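Local coordinates for protein methyltransferase 1 (Methanosarcina barkeri, PDB 2I2X) that transfers the methyl group of methanol to the cob(I)amide carried by its partner corrinoid protein, a step of methanogenesis, at residues T225-G230 / D297-L302; L355-D360 / M369-N374; K277-M282 / S381-G386; E287-T292 / L302-C307. One frame throughout, in Å; residues are numbered along the deposited sequence.

Contact 1: residues T225-G230 / D297-L302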
# COMPACT_ATOMS: atom_id res chain seq x y z
N THR A 225 17.14 14.04 -1.38
CA THR A 225 16.63 15.38 -1.09
C THR A 225 16.46 16.17 -2.39
O THR A 225 15.41 16.79 -2.63
CB THR A 225 17.47 16.18 -0.05
OG1 THR A 225 17.54 15.49 1.21
CG2 THR A 225 16.81 17.58 0.20
N ALA A 226 17.46 16.10 -3.26
CA ALA A 226 17.33 16.79 -4.53
C ALA A 226 16.13 16.24 -5.32
O ALA A 226 15.38 17.01 -5.92
CB ALA A 226 18.61 16.69 -5.32
N MET A 227 15.94 14.93 -5.31
CA MET A 227 14.85 14.30 -6.07
C MET A 227 13.48 14.66 -5.50
O MET A 227 12.53 14.88 -6.24
CB MET A 227 15.02 12.78 -6.08
CG MET A 227 13.86 12.02 -6.75
SD MET A 227 14.16 10.26 -6.93
CE MET A 227 13.67 9.69 -5.32
N PHE A 228 13.39 14.74 -4.17
CA PHE A 228 12.11 14.98 -3.56
C PHE A 228 11.67 16.42 -3.75
O PHE A 228 10.50 16.68 -4.06
CB PHE A 228 12.10 14.56 -2.08
CG PHE A 228 10.72 14.46 -1.51
CD1 PHE A 228 10.06 15.59 -1.01
CD2 PHE A 228 10.03 13.23 -1.53
CE1 PHE A 228 8.74 15.50 -0.50
CE2 PHE A 228 8.72 13.14 -1.01
CZ PHE A 228 8.08 14.27 -0.51
N ILE A 229 12.60 17.36 -3.58
CA ILE A 229 12.38 18.75 -3.97
C ILE A 229 12.04 18.89 -5.47
O ILE A 229 11.20 19.70 -5.84
CB ILE A 229 13.64 19.60 -3.70
CG1 ILE A 229 14.04 19.54 -2.21
CG2 ILE A 229 13.40 21.06 -4.13
CD1 ILE A 229 15.38 20.32 -1.94
N GLY A 230 12.70 18.12 -6.33
CA GLY A 230 12.37 18.11 -7.76
C GLY A 230 10.92 17.69 -7.98
O GLY A 230 10.20 18.25 -8.85
N ASP A 297 7.97 8.44 -7.21
CA ASP A 297 9.15 8.57 -8.06
C ASP A 297 8.83 8.35 -9.51
O ASP A 297 7.71 7.98 -9.89
CB ASP A 297 10.36 7.74 -7.58
CG ASP A 297 10.27 6.25 -7.91
OD1 ASP A 297 10.05 5.89 -9.08
OD2 ASP A 297 10.51 5.43 -7.00
N VAL A 298 9.82 8.61 -10.34
CA VAL A 298 9.56 8.79 -11.74
C VAL A 298 10.28 7.70 -12.50
O VAL A 298 10.44 7.78 -13.73
CB VAL A 298 9.94 10.23 -12.12
CG1 VAL A 298 11.44 10.39 -12.45
CG2 VAL A 298 9.04 10.76 -13.17
N MET A 299 10.64 6.64 -11.75
CA MET A 299 11.31 5.46 -12.32
C MET A 299 10.85 4.15 -11.67
O MET A 299 11.68 3.28 -11.34
CB MET A 299 12.85 5.60 -12.30
CG MET A 299 13.53 5.93 -10.93
SD MET A 299 13.20 7.62 -10.36
CE MET A 299 14.90 8.07 -9.89
N GLY A 300 9.52 3.98 -11.54
CA GLY A 300 8.92 2.92 -10.74
C GLY A 300 9.38 1.52 -11.12
O GLY A 300 9.60 0.70 -10.22
N ASN A 301 9.50 1.26 -12.43
CA ASN A 301 9.83 -0.07 -12.96
C ASN A 301 11.30 -0.16 -13.33
O ASN A 301 11.94 -1.19 -13.14
CB ASN A 301 9.01 -0.40 -14.20
CG ASN A 301 7.53 -0.67 -13.92
OD1 ASN A 301 6.65 -0.07 -14.52
ND2 ASN A 301 7.26 -1.61 -13.04
N LEU A 302 11.86 0.92 -13.85
CA LEU A 302 13.21 0.88 -14.33
C LEU A 302 14.21 0.40 -13.26
O LEU A 302 15.14 -0.35 -13.58
CB LEU A 302 13.61 2.24 -14.87
CG LEU A 302 15.06 2.46 -15.33
CD1 LEU A 302 15.09 3.50 -16.39
CD2 LEU A 302 15.97 2.82 -14.17

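Contact 2: residues L355-D360 / M369-N374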
# COMPACT_ATOMS: atom_id res chain seq x y z
N LEU A 355 12.37 -4.58 -20.50
CA LEU A 355 11.00 -4.08 -20.46
C LEU A 355 10.88 -3.09 -19.28
O LEU A 355 10.38 -1.97 -19.43
CB LEU A 355 10.03 -5.26 -20.33
CG LEU A 355 9.07 -5.80 -21.41
CD1 LEU A 355 9.32 -5.34 -22.82
CD2 LEU A 355 9.03 -7.30 -21.36
N MET A 356 11.40 -3.49 -18.12
CA MET A 356 11.38 -2.63 -16.94
C MET A 356 12.11 -1.34 -17.23
O MET A 356 11.63 -0.26 -16.89
CB MET A 356 12.01 -3.33 -15.72
CG MET A 356 11.37 -4.65 -15.44
SD MET A 356 12.14 -5.61 -14.15
CE MET A 356 13.80 -5.51 -14.63
N MET A 357 13.25 -1.44 -17.91
CA MET A 357 14.07 -0.29 -18.19
C MET A 357 13.29 0.62 -19.15
O MET A 357 13.10 1.80 -18.86
CB MET A 357 15.44 -0.71 -18.75
CG MET A 357 16.36 0.42 -19.20
SD MET A 357 15.90 1.22 -20.77
CE MET A 357 16.12 -0.14 -21.95
N LEU A 358 12.86 0.06 -20.27
CA LEU A 358 12.20 0.86 -21.33
C LEU A 358 10.93 1.60 -20.86
O LEU A 358 10.62 2.73 -21.31
CB LEU A 358 11.91 0.01 -22.59
CG LEU A 358 11.32 0.75 -23.79
CD1 LEU A 358 12.22 1.93 -24.21
CD2 LEU A 358 11.06 -0.19 -24.98
N SER A 359 10.20 0.94 -19.96
CA SER A 359 9.04 1.52 -19.26
C SER A 359 9.24 2.98 -18.84
O SER A 359 8.37 3.85 -19.03
CB SER A 359 8.76 0.68 -18.01
OG SER A 359 7.86 1.34 -17.12
N ASP A 360 10.40 3.25 -18.27
CA ASP A 360 10.62 4.53 -17.63
C ASP A 360 11.73 5.34 -18.28
O ASP A 360 11.88 6.51 -17.95
CB ASP A 360 10.95 4.33 -16.15
CG ASP A 360 9.79 3.71 -15.38
OD1 ASP A 360 8.64 3.92 -15.80
OD2 ASP A 360 10.01 3.03 -14.35
N MET A 369 19.08 8.56 -17.20
CA MET A 369 20.46 8.32 -16.78
C MET A 369 20.60 7.02 -16.01
O MET A 369 21.62 6.35 -16.07
CB MET A 369 20.95 9.49 -15.93
CG MET A 369 22.46 9.46 -15.56
SD MET A 369 22.83 8.54 -14.02
CE MET A 369 22.51 9.79 -12.80
N LEU A 370 19.56 6.64 -15.28
CA LEU A 370 19.66 5.50 -14.40
C LEU A 370 19.44 4.19 -15.13
O LEU A 370 19.68 3.11 -14.57
CB LEU A 370 18.67 5.65 -13.25
CG LEU A 370 19.20 5.96 -11.85
CD1 LEU A 370 20.59 6.43 -11.85
CD2 LEU A 370 18.30 6.88 -11.13
N ALA A 371 18.99 4.27 -16.39
CA ALA A 371 18.86 3.09 -17.27
C ALA A 371 20.21 2.34 -17.37
O ALA A 371 21.24 2.95 -17.58
CB ALA A 371 18.36 3.50 -18.63
N TYR A 372 20.19 1.02 -17.19
CA TYR A 372 21.40 0.27 -16.90
C TYR A 372 22.50 0.49 -17.95
O TYR A 372 23.68 0.47 -17.60
CB TYR A 372 21.11 -1.23 -16.68
CG TYR A 372 20.76 -1.97 -17.95
CD1 TYR A 372 19.44 -2.01 -18.41
CD2 TYR A 372 21.77 -2.59 -18.73
CE1 TYR A 372 19.13 -2.67 -19.61
CE2 TYR A 372 21.46 -3.24 -19.93
CZ TYR A 372 20.14 -3.28 -20.37
OH TYR A 372 19.83 -3.92 -21.56
N ASP A 373 22.16 0.70 -19.22
CA ASP A 373 23.21 1.02 -20.19
C ASP A 373 23.88 2.37 -19.91
O ASP A 373 25.11 2.48 -20.01
CB ASP A 373 22.75 0.95 -21.64
CG ASP A 373 21.61 1.87 -21.92
OD1 ASP A 373 20.81 2.05 -20.97
OD2 ASP A 373 21.48 2.41 -23.05
N ASN A 374 23.09 3.38 -19.59
CA ASN A 374 23.60 4.70 -19.22
C ASN A 374 24.29 4.69 -17.85
O ASN A 374 25.32 5.35 -17.65
CB ASN A 374 22.48 5.74 -19.28
CG ASN A 374 21.99 5.96 -20.69
OD1 ASN A 374 22.80 5.96 -21.62
ND2 ASN A 374 20.66 6.13 -20.88

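Contact 3: residues K277-M282 / S381-G386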
# COMPACT_ATOMS: atom_id res chain seq x y z
N LYS A 277 26.69 -0.96 -8.75
CA LYS A 277 26.68 -2.37 -9.13
C LYS A 277 27.51 -2.58 -10.36
O LYS A 277 28.32 -3.51 -10.39
CB LYS A 277 25.25 -2.88 -9.38
CG LYS A 277 25.22 -4.37 -9.69
CD LYS A 277 23.84 -4.96 -9.59
CE LYS A 277 23.83 -6.49 -9.82
NZ LYS A 277 22.44 -6.98 -9.65
N ALA A 278 27.32 -1.75 -11.38
CA ALA A 278 28.14 -1.82 -12.60
C ALA A 278 29.65 -1.74 -12.32
O ALA A 278 30.44 -2.45 -12.93
CB ALA A 278 27.73 -0.73 -13.60
N ILE A 279 30.06 -0.89 -11.38
CA ILE A 279 31.45 -0.81 -11.03
C ILE A 279 31.88 -2.02 -10.20
O ILE A 279 32.86 -2.70 -10.54
CB ILE A 279 31.76 0.51 -10.27
CG1 ILE A 279 31.54 1.72 -11.17
CG2 ILE A 279 33.17 0.52 -9.76
CD1 ILE A 279 31.51 3.02 -10.42
N THR A 280 31.16 -2.30 -9.12
CA THR A 280 31.62 -3.25 -8.10
C THR A 280 31.26 -4.72 -8.33
O THR A 280 31.94 -5.61 -7.78
CB THR A 280 31.06 -2.89 -6.70
OG1 THR A 280 29.64 -3.00 -6.72
CG2 THR A 280 31.44 -1.47 -6.27
N GLY A 281 30.19 -4.98 -9.07
CA GLY A 281 29.70 -6.35 -9.23
C GLY A 281 29.08 -6.88 -7.95
O GLY A 281 28.90 -8.09 -7.79
N MET A 282 28.75 -5.95 -7.05
CA MET A 282 28.16 -6.27 -5.76
C MET A 282 26.64 -6.10 -5.81
O MET A 282 26.14 -5.29 -6.63
CB MET A 282 28.75 -5.39 -4.67
CG MET A 282 30.11 -5.86 -4.23
SD MET A 282 30.99 -4.61 -3.28
CE MET A 282 32.51 -5.46 -2.92
N SER A 381 33.02 6.40 -16.61
CA SER A 381 33.57 7.73 -16.52
C SER A 381 34.16 7.92 -15.13
O SER A 381 35.10 8.72 -14.95
CB SER A 381 32.50 8.79 -16.83
OG SER A 381 31.67 9.00 -15.71
N ILE A 382 33.65 7.17 -14.17
CA ILE A 382 34.20 7.21 -12.82
C ILE A 382 35.54 6.47 -12.72
O ILE A 382 36.50 7.01 -12.17
CB ILE A 382 33.19 6.63 -11.80
CG1 ILE A 382 31.93 7.53 -11.76
CG2 ILE A 382 33.85 6.39 -10.40
CD1 ILE A 382 30.73 6.90 -11.12
N VAL A 383 35.61 5.24 -13.24
CA VAL A 383 36.77 4.41 -12.96
C VAL A 383 37.99 4.92 -13.72
O VAL A 383 39.13 4.73 -13.28
CB VAL A 383 36.51 2.89 -13.25
CG1 VAL A 383 35.37 2.38 -12.38
CG2 VAL A 383 36.22 2.64 -14.73
N LYS A 384 37.76 5.61 -14.84
CA LYS A 384 38.87 6.16 -15.63
C LYS A 384 39.73 7.16 -14.84
O LYS A 384 40.84 7.46 -15.27
CB LYS A 384 38.41 6.69 -17.01
CG LYS A 384 37.64 8.00 -17.00
CD LYS A 384 37.24 8.47 -18.39
CE LYS A 384 36.96 9.96 -18.34
NZ LYS A 384 35.70 10.41 -19.00
N ASP A 385 39.24 7.65 -13.69
CA ASP A 385 40.02 8.48 -12.74
C ASP A 385 39.76 8.04 -11.29
O ASP A 385 39.77 8.84 -10.36
CB ASP A 385 39.74 9.99 -12.95
CG ASP A 385 40.42 10.55 -14.22
OD1 ASP A 385 39.70 10.99 -15.14
OD2 ASP A 385 41.68 10.55 -14.33
N GLY A 386 39.57 6.74 -11.11
CA GLY A 386 39.13 6.18 -9.84
C GLY A 386 39.92 6.50 -8.59
O GLY A 386 39.38 6.40 -7.47

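Contact 4: residues E287-T292 / L302-C307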
# COMPACT_ATOMS: atom_id res chain seq x y z
N GLU A 287 14.33 0.43 -4.82
CA GLU A 287 12.94 0.72 -4.48
C GLU A 287 12.35 1.58 -5.58
O GLU A 287 13.02 2.47 -6.11
CB GLU A 287 12.85 1.49 -3.16
CG GLU A 287 13.51 2.86 -3.20
CD GLU A 287 13.67 3.46 -1.82
OE1 GLU A 287 14.06 2.72 -0.90
OE2 GLU A 287 13.38 4.66 -1.63
N GLY A 288 11.08 1.33 -5.90
CA GLY A 288 10.42 2.10 -6.93
C GLY A 288 8.92 2.01 -6.80
O GLY A 288 8.34 2.42 -5.80
N LYS A 289 8.29 1.42 -7.80
CA LYS A 289 6.83 1.37 -7.85
C LYS A 289 6.16 0.82 -6.57
O LYS A 289 5.01 1.19 -6.29
CB LYS A 289 6.37 0.57 -9.07
CG LYS A 289 6.49 -0.92 -8.94
CD LYS A 289 5.68 -1.58 -10.00
CE LYS A 289 6.13 -2.99 -10.31
NZ LYS A 289 5.48 -3.46 -11.59
N THR A 290 6.86 -0.06 -5.85
CA THR A 290 6.34 -0.68 -4.65
C THR A 290 6.91 -0.05 -3.37
O THR A 290 6.91 -0.65 -2.28
CB THR A 290 6.51 -2.21 -4.67
OG1 THR A 290 6.03 -2.71 -5.92
CG2 THR A 290 5.66 -2.88 -3.54
N SER A 291 7.38 1.20 -3.50
CA SER A 291 7.75 2.00 -2.31
C SER A 291 6.90 3.27 -2.25
O SER A 291 7.25 4.21 -1.53
CB SER A 291 9.26 2.33 -2.27
OG SER A 291 9.63 3.10 -3.41
N THR A 292 5.79 3.30 -2.98
CA THR A 292 4.93 4.50 -3.02
C THR A 292 4.32 4.87 -1.67
O THR A 292 3.90 6.02 -1.49
CB THR A 292 3.80 4.37 -4.07
OG1 THR A 292 3.08 3.14 -3.86
CG2 THR A 292 4.37 4.42 -5.49
N LEU A 302 11.86 0.92 -13.85
CA LEU A 302 13.21 0.88 -14.33
C LEU A 302 14.21 0.40 -13.26
O LEU A 302 15.14 -0.35 -13.58
CB LEU A 302 13.61 2.24 -14.87
CG LEU A 302 15.06 2.46 -15.33
CD1 LEU A 302 15.09 3.50 -16.39
CD2 LEU A 302 15.97 2.82 -14.17
N VAL A 303 14.02 0.81 -12.00
CA VAL A 303 14.97 0.45 -10.94
C VAL A 303 15.03 -1.05 -10.62
O VAL A 303 15.91 -1.48 -9.85
CB VAL A 303 14.67 1.22 -9.62
CG1 VAL A 303 15.10 2.69 -9.74
CG2 VAL A 303 13.17 1.11 -9.24
N MET A 304 14.11 -1.85 -11.16
CA MET A 304 14.11 -3.29 -10.88
C MET A 304 15.11 -3.97 -11.81
O MET A 304 15.55 -5.12 -11.55
CB MET A 304 12.71 -3.93 -11.12
CG MET A 304 11.62 -3.64 -10.07
SD MET A 304 9.99 -4.47 -10.22
CE MET A 304 9.39 -3.51 -11.57
N GLN A 305 15.48 -3.25 -12.86
CA GLN A 305 16.19 -3.80 -14.02
C GLN A 305 17.36 -4.69 -13.60
O GLN A 305 17.66 -5.68 -14.27
CB GLN A 305 16.68 -2.64 -14.90
CG GLN A 305 17.80 -1.81 -14.24
CD GLN A 305 18.04 -0.45 -14.87
OE1 GLN A 305 17.84 -0.24 -16.07
NE2 GLN A 305 18.51 0.48 -14.06
N CYS A 306 18.04 -4.32 -12.51
CA CYS A 306 19.16 -5.07 -12.00
C CYS A 306 19.19 -5.13 -10.48
O CYS A 306 20.25 -5.32 -9.91
CB CYS A 306 20.48 -4.49 -12.49
SG CYS A 306 20.66 -4.41 -14.29
N CYS A 307 18.06 -5.00 -9.81
CA CYS A 307 18.07 -5.07 -8.36
C CYS A 307 18.40 -6.48 -7.88
O CYS A 307 18.20 -7.43 -8.60
CB CYS A 307 16.73 -4.63 -7.78
SG CYS A 307 15.36 -5.76 -8.17

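Contact 1: residues T225-G230 / D297-L302
Next to the corrinoid pocket, Met227 of helix 220-230 meets Met299 in the loop that follows strand 285-287. The pocket is formed partly by the same helix, since Thr225 and Phe228 touch the bound cobamide, and the side chain of Met227 lies about 9 Å from the zinc ion. The two segments stay well apart in their backbones, with 8.3 Å between the CA atoms of Met227 and Asp297, and thioether chains bridge that distance. Met227 reaches out with CG anti to the backbone N (chi1 175°) and bends only at chi3, which brings SD to 3.8 Å from CE of Met299. The two chains pass at a slant, sulfur against methyl. CE of Met227 continues to CB of Asp297, at a looser 4.5 Å. In the TIM barrel of this subunit, helix 220-230 follows strand 213-216, and the loop it meets leads on to strand 309-311. That loop is shaped by an Asx turn: Asp297 OD1 accepts from Met299 N at 2.8 Å, on the anti side and 24° out of the carboxylate plane. The other carboxylate oxygen, OD2, bonds to the hydroxyl of Tyr271, whose side chain also packs on Met227. Asp297 is held by its backbone too, because its N and O bond to Glu331 and Tyr335 of the second subunit.

Contact 2: residues L355-D360 / M369-N374
Met357 and Ala371 bring the backbones closest, their CA atoms 5.9 Å apart, where helix 349-361 passes the start of helix 372-383. Met357 carries the contact from its side. Its CG is anti to the backbone N (chi1 175°), directing the chain across the gap before it bends at chi2 and chi3. This carbon meets CB of Ala371 at 3.7 Å, and SD passes the same methyl at 4.0 Å. CG also approaches the Tyr372 ring, 4.0 Å from CD1, with the methionine chain and the tyrosine side chain at about a right angle. The hydroxyl of Tyr372 bonds to Asp354 OD1 on the methionine's helix, which ties the ring to that helix through the methionine contact at CD1 and through its polar end. Ala371, at the N-cap position, has no side-chain acceptor; the N-H of Tyr372, the first helical residue, bonds to Gln305 OE1. Met1 of a neighbouring chain packs on Met357 and Tyr372. Across the two segments the contact is therefore apolar, resting on methylene, methyl and ring carbons with one sulfur, while polar ties at this helix start involve partners outside the two segments, among them Asp354 and Gln305.

Contact 3: residues K277-M282 / S381-G386
Apolar packing alone joins Ile279, near the end of helix 273-280, to Ile382 and Val383 of helix 372-383. The backbones stand 7.7 Å apart between the CA atoms of Ile279 and Val383, and branched side chains meet across the space. The two arms of Ile279 divide the work. CG1 lies anti to the carbonyl carbon (chi1 -65°), sending CD1 to the CD1 methyl of Ile382, 4.0 Å away, with the two side chains at about a right angle. CG2 meets CG1 of Val383 at 3.9 Å, and here the side chains run past one another in opposite directions. An alanine here would take away both arms and would probably leave Ile382 CD1 and Val383 CG1 facing a gap between the helices. A polar bond within the first segment shapes its end: Thr280 OG1 accepts from Met282 N at 3.1 Å, an ST turn, and Gly281, with a positive phi of 71°, takes the chain out of the helix. Leu255 and Pro252 of helix 240-259 cover Ile279 and Ile382 respectively. Helix 273-280 leads into strand 285-287 in the alternating order of a TIM barrel, and the aliphatic seam joins it to helix 372-383, one of the helices that come after the last barrel strand, 309-311.

Contact 4: residues E287-T292 / L302-C307
Glu287 faces Val303 with its backbone: its carbonyl O lies 3.4 Å from CG2 of the valine. The carboxylate leads the other way, its OE2 bonding to His295, and the side chain lies about 6 Å from both the zinc and the potassium ion. Cys269, a zinc ligand, packs against it. At Gly288 the same valine methyl presses on the main chain, CG2 standing 3.7 Å from CA. A CB placed on that CA would come within 2.5 Å of Val303 CG2, so any side chain here would collide. The carbonyl of Gly288 is gripped twice by Ser291, by N and by OG, the latter at 2.8 Å in the carbonyl plane, on a lone pair, which closes a tight turn at residues 288-291. Lys289 starts with CG between backbone N and carbonyl carbon (chi1 77°), then runs extended across Met304 at about a right angle, and its CE meets the methionine CE at 3.5 Å. The methionine methyl thus packs against the lysine stem, while NZ goes on to a salt bridge with Asp336 of the second subunit. Trp310 of strand 309-311, next to strand 285-287 in the parallel barrel sheet, touches Lys289, Val303 and Met304, and Met356 of helix 349-361 packs on Met304 and Gln305.

Overall arrangement
Four loops, some crossing or nested and some in series, are closed along the chain. From helix 220-230, contact 1 spans helices 240-259 and 273-280 and strand 285-287 to reach the loop at 297-302. Contact 3 opens at 277-282, inside that span, and closes only at 381-386, so the two cross. Contact 4 joins the two ends of the loop between strands 285-287 and 309-311; it also crosses contact 1, sharing Leu302 with it, yet nests within contact 3. Contact 2 follows in series, a short link between helices 349-361 and 372-383, likewise nested in contact 3. Asp360 OD2 bonds to Leu302 N, and Lys277 NZ to Cys306 O, linking barrel loop and outer helices.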